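Local coordinates for putative uncharacterized protein PH0594 (Pyrococcus horikoshii, PDB 4HXF) that acts, in all likelihood, as a serine peptidase of the prolyl oligopeptidase family (an acylaminoacyl peptidase), assembled as a self-compartmentalizing hexamer, at residues A323-W328 / Q334-N339; L312-E317 / G330-L335; G565-I570 / K605-G610. One frame throughout, in Å; residues are numbered along the deposited sequence.

Contact 1: A323-W328 / Q334-N339; sequences AELYLW and QLTDYN
Glu324 reaches across to the loop 336-339, and its carboxylate collects three hydrogen bonds there. Thr336 OG1 donates to the anti lone pair of Glu324 OE2 at 2.7 Å, and Tyr338 N meets Glu324 OE2 from the syn side at 2.9 Å, tilted out of the carboxylate plane. Glu324 OE1 offers its syn lone pair to Asn339 N at 3.0 Å and forms a salt bridge with Arg321. A water links OE1 to Asn339 ND2, while Asn339 OD1 is hydrogen-bonded to Ala15 N. The side chain of Glu324 folds to get there: CG lies beside the backbone N (chi1 -61°) and the chain bends again at chi2 (-74°). Thr336 OG1 is a relay, since it also accepts an almost straight bond from Leu325 N (3.0 Å, 177°). Replacing Glu324 with an alanine would probably leave the hydroxyl of Thr336 and the amides of Tyr338 and Asn339 without their shared acceptor, and Arg321 without one of its salt-bridge partners. Leu325 O accepts from both Leu335 N and Thr336 N. Gln334 lays its CG over one face of the Tyr326 ring, a CH-pi contact 4.1 Å from the centroid. Leu335 CD1 packs on Leu327 CB at 3.7 Å. Tyr326 and Gln334 form an antiparallel non-hydrogen-bonded pair, joining the last two strands of a four-stranded beta-propeller blade, and the buried carboxylate ties down the chain as it leaves.

Contact 2: L312-E317 / G330-L335; sequences LIYLKE and GEERQL
Glu332 brings its carboxylate up to the hydroxyl edge of Tyr314. The two side chains cross at about a right angle. Glu332 OE1 lies in the plane of the ring, at its edge, and accepts a short bond of 2.5 Å from Tyr314 OH on its anti lone pair. The ring and carboxylate planes are 57° apart. Glu332 CG also sits 3.2 Å from Tyr314 OH. The other oxygen, Glu332 OE2, forms a salt bridge of 2.7 Å with Lys316 NZ, which comes in on the syn side but well out of the carboxylate plane. Each oxygen thus has its own partner, and the pair of bonds should restrain rotation of the carboxylate. The two segments belong to strands 312-317 and 332-334 of one propeller blade, with strand 324-328 between them. The side chains therefore bridge over the middle strand, where the Tyr326 ring stands beside them: it packs against Glu332 and makes a cation-pi contact with Lys316. The chain of Lys316 bends at chi2 and chi3 (-58° at the latter), which turns NZ toward Glu332. The apolar part of the contact is small: Ile313 CG2 meets Leu335 CD1 at 4.2 Å, and Leu335 also touches Leu50.

Contact 3: G565-I570 / K605-G610; sequences GKEVYI and KKYEEG
The Tyr607 ring meets Glu567 at its edge, where OE2 lies in the ring plane, and the carboxylate uses neither face of this ring. Tyr569 presents its own edge to the same carboxylate, with OE1 in the plane of its ring. Glu567 thus stands between two phenols and serves one with each oxygen. Tyr607 OH donates to Glu567 OE2 at 2.6 Å, from the syn side. Tyr569 OH donates to Glu567 OE1 at 2.6 Å, from the anti side. Both donors are tilted about 24° out of the carboxylate plane. The Tyr607 ring and the carboxylate are nearly perpendicular, with planes 80° apart, and the two side chains come from opposite directions. Glu567 spans the gap fully extended, its CG trans to the backbone N (chi1 -179°). OE1 also has a salt bridge to Lys603, which would probably offset part of its negative charge. Lys603 NZ also donates hydrogen bonds to the backbone oxygens of Glu608 and Gly610, so it ties the carboxylate to the loop 605-610. Tyr569 OH packs on the backbone of Gly610, 3.5 Å from its CA. Gly565 closes helix 552-563 as the C-prime residue of a Schellman motif, and the chain then enters strand 568-573, the outermost strand of the alpha/beta-hydrolase sheet within the chain. Loop 605-610 links helix 586-605 to helix 613-617. At Ile570 the sheet runs on into an antiparallel strand of a neighbouring subunit, and Phe133 of that subunit packs on Tyr569.

Overall arrangement
Contacts 1 and 2 belong to the same propeller blade. Their centres lie about 7 Å apart, and they share Gln334 and Leu335. Contact 1 is the more buried: it pairs neighbouring strands and fixes the departing chain with backbone bonds and a carboxylate that gathers a hydroxyl and two backbone amides. Contact 2 is partly buried and joins strands that are not neighbours, through side chains alone. Contact 3 lies in the hydrolase domain, about 44 Å from contact 1 centre to centre, and is also partly buried. It too rests on a glutamate, but two phenols and a lysine share it. It holds a loop against the start of the chain's outermost sheet strand, where the sheet continues into another subunit.

Contact 1: A323-W328 / Q334-N339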
loop_
_atom_site.group_PDB
_atom_site.type_symbol
_atom_site.label_atom_id
_atom_site.label_comp_id
_atom_site.label_asym_id
_atom_site.label_seq_id
_atom_site.Cartn_x
_atom_site.Cartn_y
_atom_site.Cartn_z
ATOM N N ALA A 323 -40.199 13.335 -2.809
ATOM C CA ALA A 323 -41.041 12.181 -3.091
ATOM C C ALA A 323 -41.177 11.264 -1.894
ATOM O O ALA A 323 -40.231 10.964 -1.171
ATOM C CB ALA A 323 -40.482 11.324 -4.278
ATOM N N GLU A 324 -42.389 10.767 -1.747
ATOM C CA GLU A 324 -42.690 9.645 -0.882
ATOM C C GLU A 324 -43.467 8.639 -1.709
ATOM O O GLU A 324 -44.061 8.961 -2.722
ATOM C CB GLU A 324 -43.515 10.047 0.389
ATOM C CG GLU A 324 -42.859 11.026 1.339
ATOM C CD GLU A 324 -41.731 10.474 2.203
ATOM O OE1 GLU A 324 -41.037 11.309 2.831
ATOM O OE2 GLU A 324 -41.541 9.212 2.301
ATOM N N LEU A 325 -43.624 7.421 -1.194
ATOM C CA LEU A 325 -44.308 6.337 -1.912
ATOM C C LEU A 325 -45.723 6.231 -1.445
ATOM O O LEU A 325 -46.060 6.419 -0.232
ATOM C CB LEU A 325 -43.614 4.971 -1.705
ATOM C CG LEU A 325 -43.972 3.775 -2.613
ATOM C CD1 LEU A 325 -43.503 4.009 -4.064
ATOM C CD2 LEU A 325 -43.340 2.523 -1.925
ATOM N N TYR A 326 -46.544 5.966 -2.430
ATOM C CA TYR A 326 -47.971 5.751 -2.273
ATOM C C TYR A 326 -48.508 4.513 -3.015
ATOM O O TYR A 326 -47.888 3.938 -3.918
ATOM C CB TYR A 326 -48.708 6.962 -2.915
ATOM C CG TYR A 326 -48.472 8.274 -2.221
ATOM C CD1 TYR A 326 -47.240 8.923 -2.345
ATOM C CD2 TYR A 326 -49.398 8.809 -1.362
ATOM C CE1 TYR A 326 -46.991 10.087 -1.656
ATOM C CE2 TYR A 326 -49.165 9.992 -0.647
ATOM C CZ TYR A 326 -47.968 10.635 -0.820
ATOM O OH TYR A 326 -47.713 11.774 -0.103
ATOM N N LEU A 327 -49.601 4.025 -2.514
ATOM C CA LEU A 327 -50.290 2.853 -3.114
ATOM C C LEU A 327 -51.730 3.330 -3.501
ATOM O O LEU A 327 -52.333 4.144 -2.827
ATOM C CB LEU A 327 -50.315 1.693 -2.099
ATOM C CG LEU A 327 -51.273 0.486 -2.221
ATOM C CD1 LEU A 327 -50.886 -0.527 -3.273
ATOM C CD2 LEU A 327 -51.299 -0.265 -0.893
ATOM N N TRP A 328 -52.273 2.847 -4.632
ATOM C CA TRP A 328 -53.634 3.200 -5.018
ATOM C C TRP A 328 -54.378 1.901 -5.193
ATOM O O TRP A 328 -53.916 1.009 -5.929
ATOM C CB TRP A 328 -53.707 4.065 -6.317
ATOM C CG TRP A 328 -55.097 4.591 -6.643
ATOM C CD1 TRP A 328 -55.704 5.782 -6.236
ATOM C CD2 TRP A 328 -56.075 3.927 -7.462
ATOM N NE1 TRP A 328 -56.972 5.902 -6.737
ATOM C CE2 TRP A 328 -57.282 4.774 -7.444
ATOM C CE3 TRP A 328 -56.086 2.743 -8.173
ATOM C CZ2 TRP A 328 -58.425 4.441 -8.159
ATOM C CZ3 TRP A 328 -57.255 2.413 -8.886
ATOM C CH2 TRP A 328 -58.388 3.255 -8.885
ATOM N N GLN A 334 -50.877 6.771 1.559
ATOM C CA GLN A 334 -49.428 7.010 1.675
ATOM C C GLN A 334 -48.722 5.819 2.368
ATOM O O GLN A 334 -49.264 5.321 3.408
ATOM C CB GLN A 334 -49.210 8.293 2.401
ATOM C CG GLN A 334 -47.700 8.727 2.477
ATOM C CD GLN A 334 -47.566 10.053 3.178
ATOM O OE1 GLN A 334 -48.557 10.735 3.408
ATOM N NE2 GLN A 334 -46.346 10.419 3.596
ATOM N N LEU A 335 -47.677 5.285 1.775
ATOM C CA LEU A 335 -46.953 4.126 2.264
ATOM C C LEU A 335 -45.772 4.588 3.089
ATOM O O LEU A 335 -45.394 3.860 4.005
ATOM C CB LEU A 335 -46.414 3.125 1.176
ATOM C CG LEU A 335 -47.606 2.526 0.389
ATOM C CD1 LEU A 335 -46.972 1.576 -0.621
ATOM C CD2 LEU A 335 -48.477 1.835 1.442
ATOM N N THR A 336 -45.068 5.643 2.677
ATOM C CA THR A 336 -43.767 5.965 3.375
ATOM C C THR A 336 -43.894 7.387 3.925
ATOM O O THR A 336 -44.617 8.253 3.375
ATOM C CB THR A 336 -42.525 5.816 2.533
ATOM O OG1 THR A 336 -42.471 6.822 1.499
ATOM C CG2 THR A 336 -42.336 4.452 1.886
ATOM N N ASP A 337 -43.059 7.706 4.925
ATOM C CA ASP A 337 -42.988 9.004 5.459
ATOM C C ASP A 337 -41.515 9.305 5.901
ATOM O O ASP A 337 -41.235 9.681 7.046
ATOM C CB ASP A 337 -43.891 9.194 6.662
ATOM C CG ASP A 337 -44.060 10.653 7.031
ATOM O OD1 ASP A 337 -43.878 11.534 6.183
ATOM O OD2 ASP A 337 -44.383 10.895 8.213
ATOM N N TYR A 338 -40.585 9.041 4.994
ATOM C CA TYR A 338 -39.151 9.159 5.310
ATOM C C TYR A 338 -38.738 10.503 5.830
ATOM O O TYR A 338 -37.979 10.559 6.791
ATOM C CB TYR A 338 -38.251 8.835 4.119
ATOM C CG TYR A 338 -38.062 7.358 3.880
ATOM C CD1 TYR A 338 -38.943 6.632 3.118
ATOM C CD2 TYR A 338 -37.072 6.665 4.530
ATOM C CE1 TYR A 338 -38.815 5.275 2.901
ATOM C CE2 TYR A 338 -36.976 5.283 4.386
ATOM C CZ TYR A 338 -37.807 4.612 3.539
ATOM O OH TYR A 338 -37.683 3.271 3.411
ATOM N N ASN A 339 -39.298 11.597 5.267
ATOM C CA ASN A 339 -38.892 12.944 5.656
ATOM C C ASN A 339 -39.819 13.653 6.632
ATOM O O ASN A 339 -39.706 14.831 6.872
ATOM C CB ASN A 339 -38.589 13.813 4.430
ATOM C CG ASN A 339 -37.452 13.255 3.573
ATOM O OD1 ASN A 339 -36.406 13.012 4.106
ATOM N ND2 ASN A 339 -37.706 13.026 2.274
HETATM O O HOH W 1 -40.519 13.743 1.637
#

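Contact 2: L312-E317 / G330-L335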
loop_
_atom_site.group_PDB
_atom_site.type_symbol
_atom_site.label_atom_id
_atom_site.label_comp_id
_atom_site.label_asym_id
_atom_site.label_seq_id
_atom_site.Cartn_x
_atom_site.Cartn_y
_atom_site.Cartn_z
ATOM N N LEU A 312 -50.762 -1.207 -7.627
ATOM C CA LEU A 312 -50.231 0.029 -8.262
ATOM C C LEU A 312 -49.580 0.933 -7.149
ATOM O O LEU A 312 -50.246 1.358 -6.199
ATOM C CB LEU A 312 -51.294 0.844 -8.994
ATOM C CG LEU A 312 -50.939 2.250 -9.568
ATOM C CD1 LEU A 312 -49.759 2.186 -10.557
ATOM C CD2 LEU A 312 -52.209 2.824 -10.142
ATOM N N ILE A 313 -48.316 1.242 -7.403
ATOM C CA ILE A 313 -47.571 2.112 -6.469
ATOM C C ILE A 313 -46.921 3.234 -7.251
ATOM O O ILE A 313 -46.603 3.073 -8.459
ATOM C CB ILE A 313 -46.579 1.304 -5.673
ATOM C CG1 ILE A 313 -45.680 0.457 -6.526
ATOM C CG2 ILE A 313 -47.307 0.425 -4.640
ATOM C CD1 ILE A 313 -44.282 0.829 -6.691
ATOM N N TYR A 314 -46.709 4.343 -6.551
ATOM C CA TYR A 314 -46.089 5.490 -7.198
ATOM C C TYR A 314 -45.429 6.400 -6.205
ATOM O O TYR A 314 -45.765 6.483 -5.046
ATOM C CB TYR A 314 -47.165 6.236 -8.024
ATOM C CG TYR A 314 -48.413 6.665 -7.321
ATOM C CD1 TYR A 314 -49.531 5.820 -7.301
ATOM C CD2 TYR A 314 -48.524 7.916 -6.693
ATOM C CE1 TYR A 314 -50.686 6.183 -6.681
ATOM C CE2 TYR A 314 -49.714 8.321 -6.063
ATOM C CZ TYR A 314 -50.816 7.453 -6.116
ATOM O OH TYR A 314 -51.966 7.820 -5.523
ATOM N N LEU A 315 -44.483 7.146 -6.734
ATOM C CA LEU A 315 -43.775 8.172 -5.932
ATOM C C LEU A 315 -44.384 9.536 -6.280
ATOM O O LEU A 315 -44.453 9.883 -7.468
ATOM C CB LEU A 315 -42.304 8.200 -6.343
ATOM C CG LEU A 315 -41.345 7.111 -5.918
ATOM C CD1 LEU A 315 -39.949 7.206 -6.471
ATOM C CD2 LEU A 315 -41.275 7.042 -4.347
ATOM N N LYS A 316 -44.798 10.301 -5.259
ATOM C CA LYS A 316 -45.423 11.607 -5.437
ATOM C C LYS A 316 -44.522 12.638 -4.708
ATOM O O LYS A 316 -44.190 12.438 -3.507
ATOM C CB LYS A 316 -46.807 11.621 -4.885
ATOM C CG LYS A 316 -47.469 13.054 -4.999
ATOM C CD LYS A 316 -48.457 13.376 -3.915
ATOM C CE LYS A 316 -49.613 12.405 -3.824
ATOM N NZ LYS A 316 -50.655 12.859 -2.838
ATOM N N GLU A 317 -44.073 13.652 -5.447
ATOM C CA GLU A 317 -43.396 14.798 -4.894
ATOM C C GLU A 317 -44.357 15.995 -4.951
ATOM O O GLU A 317 -45.201 16.050 -5.825
ATOM C CB GLU A 317 -42.154 15.019 -5.727
ATOM C CG GLU A 317 -41.295 16.158 -5.421
ATOM C CD GLU A 317 -39.948 16.002 -6.031
ATOM O OE1 GLU A 317 -39.480 16.981 -6.571
ATOM O OE2 GLU A 317 -39.314 14.914 -5.981
ATOM N N GLY A 330 -58.091 2.002 -5.414
ATOM C CA GLY A 330 -59.354 2.710 -5.337
ATOM C C GLY A 330 -59.321 4.037 -4.622
ATOM O O GLY A 330 -60.097 4.921 -4.948
ATOM N N GLU A 331 -58.421 4.181 -3.623
ATOM C CA GLU A 331 -58.049 5.483 -3.097
ATOM C C GLU A 331 -56.549 5.460 -2.841
ATOM O O GLU A 331 -55.979 4.390 -2.764
ATOM C CB GLU A 331 -58.734 5.729 -1.780
ATOM C CG GLU A 331 -60.010 6.546 -1.905
ATOM C CD GLU A 331 -60.971 6.217 -0.794
ATOM O OE1 GLU A 331 -60.481 5.936 0.331
ATOM O OE2 GLU A 331 -62.201 6.203 -1.061
ATOM N N GLU A 332 -55.992 6.642 -2.701
ATOM C CA GLU A 332 -54.548 6.792 -2.489
ATOM C C GLU A 332 -54.284 6.573 -1.008
ATOM O O GLU A 332 -54.995 7.216 -0.177
ATOM C CB GLU A 332 -54.140 8.187 -2.861
ATOM C CG GLU A 332 -52.687 8.526 -2.492
ATOM C CD GLU A 332 -52.314 9.897 -2.996
ATOM O OE1 GLU A 332 -52.074 10.005 -4.223
ATOM O OE2 GLU A 332 -52.392 10.846 -2.200
ATOM N N ARG A 333 -53.270 5.754 -0.701
ATOM C CA ARG A 333 -52.786 5.544 0.681
ATOM C C ARG A 333 -51.305 5.923 0.645
ATOM O O ARG A 333 -50.576 5.364 -0.136
ATOM C CB ARG A 333 -52.891 4.053 1.062
ATOM C CG ARG A 333 -52.658 3.725 2.560
ATOM C CD ARG A 333 -53.178 2.323 3.029
ATOM N NE ARG A 333 -52.188 1.218 2.983
ATOM N N GLN A 334 -50.877 6.771 1.559
ATOM C CA GLN A 334 -49.428 7.010 1.675
ATOM C C GLN A 334 -48.722 5.819 2.368
ATOM O O GLN A 334 -49.264 5.321 3.408
ATOM C CB GLN A 334 -49.210 8.293 2.401
ATOM C CG GLN A 334 -47.700 8.727 2.477
ATOM C CD GLN A 334 -47.566 10.053 3.178
ATOM O OE1 GLN A 334 -48.557 10.735 3.408
ATOM N NE2 GLN A 334 -46.346 10.419 3.596
ATOM N N LEU A 335 -47.677 5.285 1.775
ATOM C CA LEU A 335 -46.953 4.126 2.264
ATOM C C LEU A 335 -45.772 4.588 3.089
ATOM O O LEU A 335 -45.394 3.860 4.005
ATOM C CB LEU A 335 -46.414 3.125 1.176
ATOM C CG LEU A 335 -47.606 2.526 0.389
ATOM C CD1 LEU A 335 -46.972 1.576 -0.621
ATOM C CD2 LEU A 335 -48.477 1.835 1.442
#

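Contact 3: G565-I570 / K605-G610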
loop_
_atom_site.group_PDB
_atom_site.type_symbol
_atom_site.label_atom_id
_atom_site.label_comp_id
_atom_site.label_asym_id
_atom_site.label_seq_id
_atom_site.Cartn_x
_atom_site.Cartn_y
_atom_site.Cartn_z
ATOM N N GLY A 565 -15.763 46.032 -19.293
ATOM C CA GLY A 565 -15.723 46.709 -17.979
ATOM C C GLY A 565 -16.886 46.377 -17.046
ATOM O O GLY A 565 -17.066 47.079 -16.049
ATOM N N LYS A 566 -17.578 45.269 -17.236
ATOM C CA LYS A 566 -18.746 44.923 -16.381
ATOM C C LYS A 566 -18.301 44.161 -15.141
ATOM O O LYS A 566 -17.264 43.529 -15.139
ATOM C CB LYS A 566 -19.683 44.061 -17.191
ATOM C CG LYS A 566 -20.081 44.624 -18.577
ATOM C CD LYS A 566 -20.767 45.967 -18.531
ATOM C CE LYS A 566 -21.297 46.364 -19.885
ATOM N NZ LYS A 566 -22.053 47.647 -19.785
ATOM N N GLU A 567 -19.121 44.241 -14.130
ATOM C CA GLU A 567 -18.950 43.474 -12.925
ATOM C C GLU A 567 -19.551 42.094 -13.153
ATOM O O GLU A 567 -20.775 41.915 -13.140
ATOM C CB GLU A 567 -19.673 44.179 -11.742
ATOM C CG GLU A 567 -19.446 43.358 -10.477
ATOM C CD GLU A 567 -20.091 43.898 -9.180
ATOM O OE1 GLU A 567 -19.930 43.213 -8.174
ATOM O OE2 GLU A 567 -20.703 44.994 -9.158
ATOM N N VAL A 568 -18.702 41.099 -13.272
ATOM C CA VAL A 568 -19.072 39.725 -13.593
ATOM C C VAL A 568 -18.073 38.786 -12.934
ATOM O O VAL A 568 -16.900 39.202 -12.734
ATOM C CB VAL A 568 -19.220 39.506 -15.099
ATOM C CG1 VAL A 568 -17.886 39.745 -15.803
ATOM C CG2 VAL A 568 -19.914 38.109 -15.371
ATOM N N TYR A 569 -18.537 37.597 -12.572
ATOM C CA TYR A 569 -17.782 36.613 -11.886
ATOM C C TYR A 569 -18.110 35.266 -12.525
ATOM O O TYR A 569 -19.252 35.127 -12.987
ATOM C CB TYR A 569 -18.178 36.533 -10.409
ATOM C CG TYR A 569 -18.118 37.870 -9.716
ATOM C CD1 TYR A 569 -19.246 38.742 -9.734
ATOM C CD2 TYR A 569 -16.945 38.287 -9.072
ATOM C CE1 TYR A 569 -19.155 39.973 -9.123
ATOM C CE2 TYR A 569 -16.850 39.554 -8.514
ATOM C CZ TYR A 569 -17.977 40.371 -8.494
ATOM O OH TYR A 569 -17.850 41.617 -7.884
ATOM N N ILE A 570 -17.188 34.349 -12.486
ATOM C CA ILE A 570 -17.416 32.978 -12.989
ATOM C C ILE A 570 -16.899 31.907 -12.073
ATOM O O ILE A 570 -15.759 31.953 -11.576
ATOM C CB ILE A 570 -17.077 32.770 -14.500
ATOM C CG1 ILE A 570 -17.574 31.464 -15.011
ATOM C CG2 ILE A 570 -15.552 32.918 -14.736
ATOM C CD1 ILE A 570 -17.351 31.250 -16.522
ATOM N N LYS A 605 -30.070 41.565 -2.053
ATOM C CA LYS A 605 -30.702 42.031 -0.825
ATOM C C LYS A 605 -30.073 43.369 -0.370
ATOM O O LYS A 605 -30.789 44.313 0.044
ATOM C CB LYS A 605 -30.498 40.936 0.252
ATOM C CG LYS A 605 -31.138 41.294 1.569
ATOM C CD LYS A 605 -30.923 40.262 2.671
ATOM C CE LYS A 605 -31.990 39.098 2.580
ATOM N NZ LYS A 605 -31.639 37.895 3.446
ATOM N N LYS A 606 -28.739 43.408 -0.426
ATOM C CA LYS A 606 -27.972 44.640 -0.088
ATOM C C LYS A 606 -26.645 44.632 -0.821
ATOM O O LYS A 606 -25.689 43.894 -0.375
ATOM C CB LYS A 606 -27.704 44.687 1.428
ATOM N N TYR A 607 -26.511 45.542 -1.790
ATOM C CA TYR A 607 -25.323 45.537 -2.658
ATOM C C TYR A 607 -24.074 45.909 -1.874
ATOM O O TYR A 607 -24.030 46.917 -1.179
ATOM C CB TYR A 607 -25.453 46.492 -3.847
ATOM C CG TYR A 607 -24.204 46.496 -4.725
ATOM C CD1 TYR A 607 -24.040 45.545 -5.739
ATOM C CD2 TYR A 607 -23.155 47.385 -4.490
ATOM C CE1 TYR A 607 -22.861 45.518 -6.494
ATOM C CE2 TYR A 607 -21.994 47.368 -5.234
ATOM C CZ TYR A 607 -21.862 46.447 -6.265
ATOM O OH TYR A 607 -20.724 46.395 -7.017
ATOM N N GLU A 608 -23.044 45.108 -2.026
ATOM C CA GLU A 608 -21.728 45.505 -1.532
ATOM C C GLU A 608 -20.700 45.203 -2.623
ATOM O O GLU A 608 -20.929 44.382 -3.540
ATOM C CB GLU A 608 -21.406 44.763 -0.263
ATOM C CG GLU A 608 -21.254 43.267 -0.502
ATOM C CD GLU A 608 -21.061 42.481 0.778
ATOM O OE1 GLU A 608 -21.696 42.791 1.794
ATOM O OE2 GLU A 608 -20.303 41.513 0.743
ATOM N N GLU A 609 -19.577 45.940 -2.591
ATOM C CA GLU A 609 -18.611 45.676 -3.637
ATOM C C GLU A 609 -17.867 44.364 -3.514
ATOM O O GLU A 609 -17.640 43.810 -2.408
ATOM C CB GLU A 609 -17.602 46.857 -3.693
ATOM C CG GLU A 609 -18.268 48.152 -4.171
ATOM C CD GLU A 609 -17.268 49.240 -4.544
ATOM O OE1 GLU A 609 -16.177 49.314 -3.920
ATOM O OE2 GLU A 609 -17.588 50.020 -5.463
ATOM N N GLY A 610 -17.435 43.853 -4.662
ATOM C CA GLY A 610 -16.557 42.674 -4.758
ATOM C C GLY A 610 -17.288 41.376 -4.416
ATOM O O GLY A 610 -18.522 41.371 -4.150
#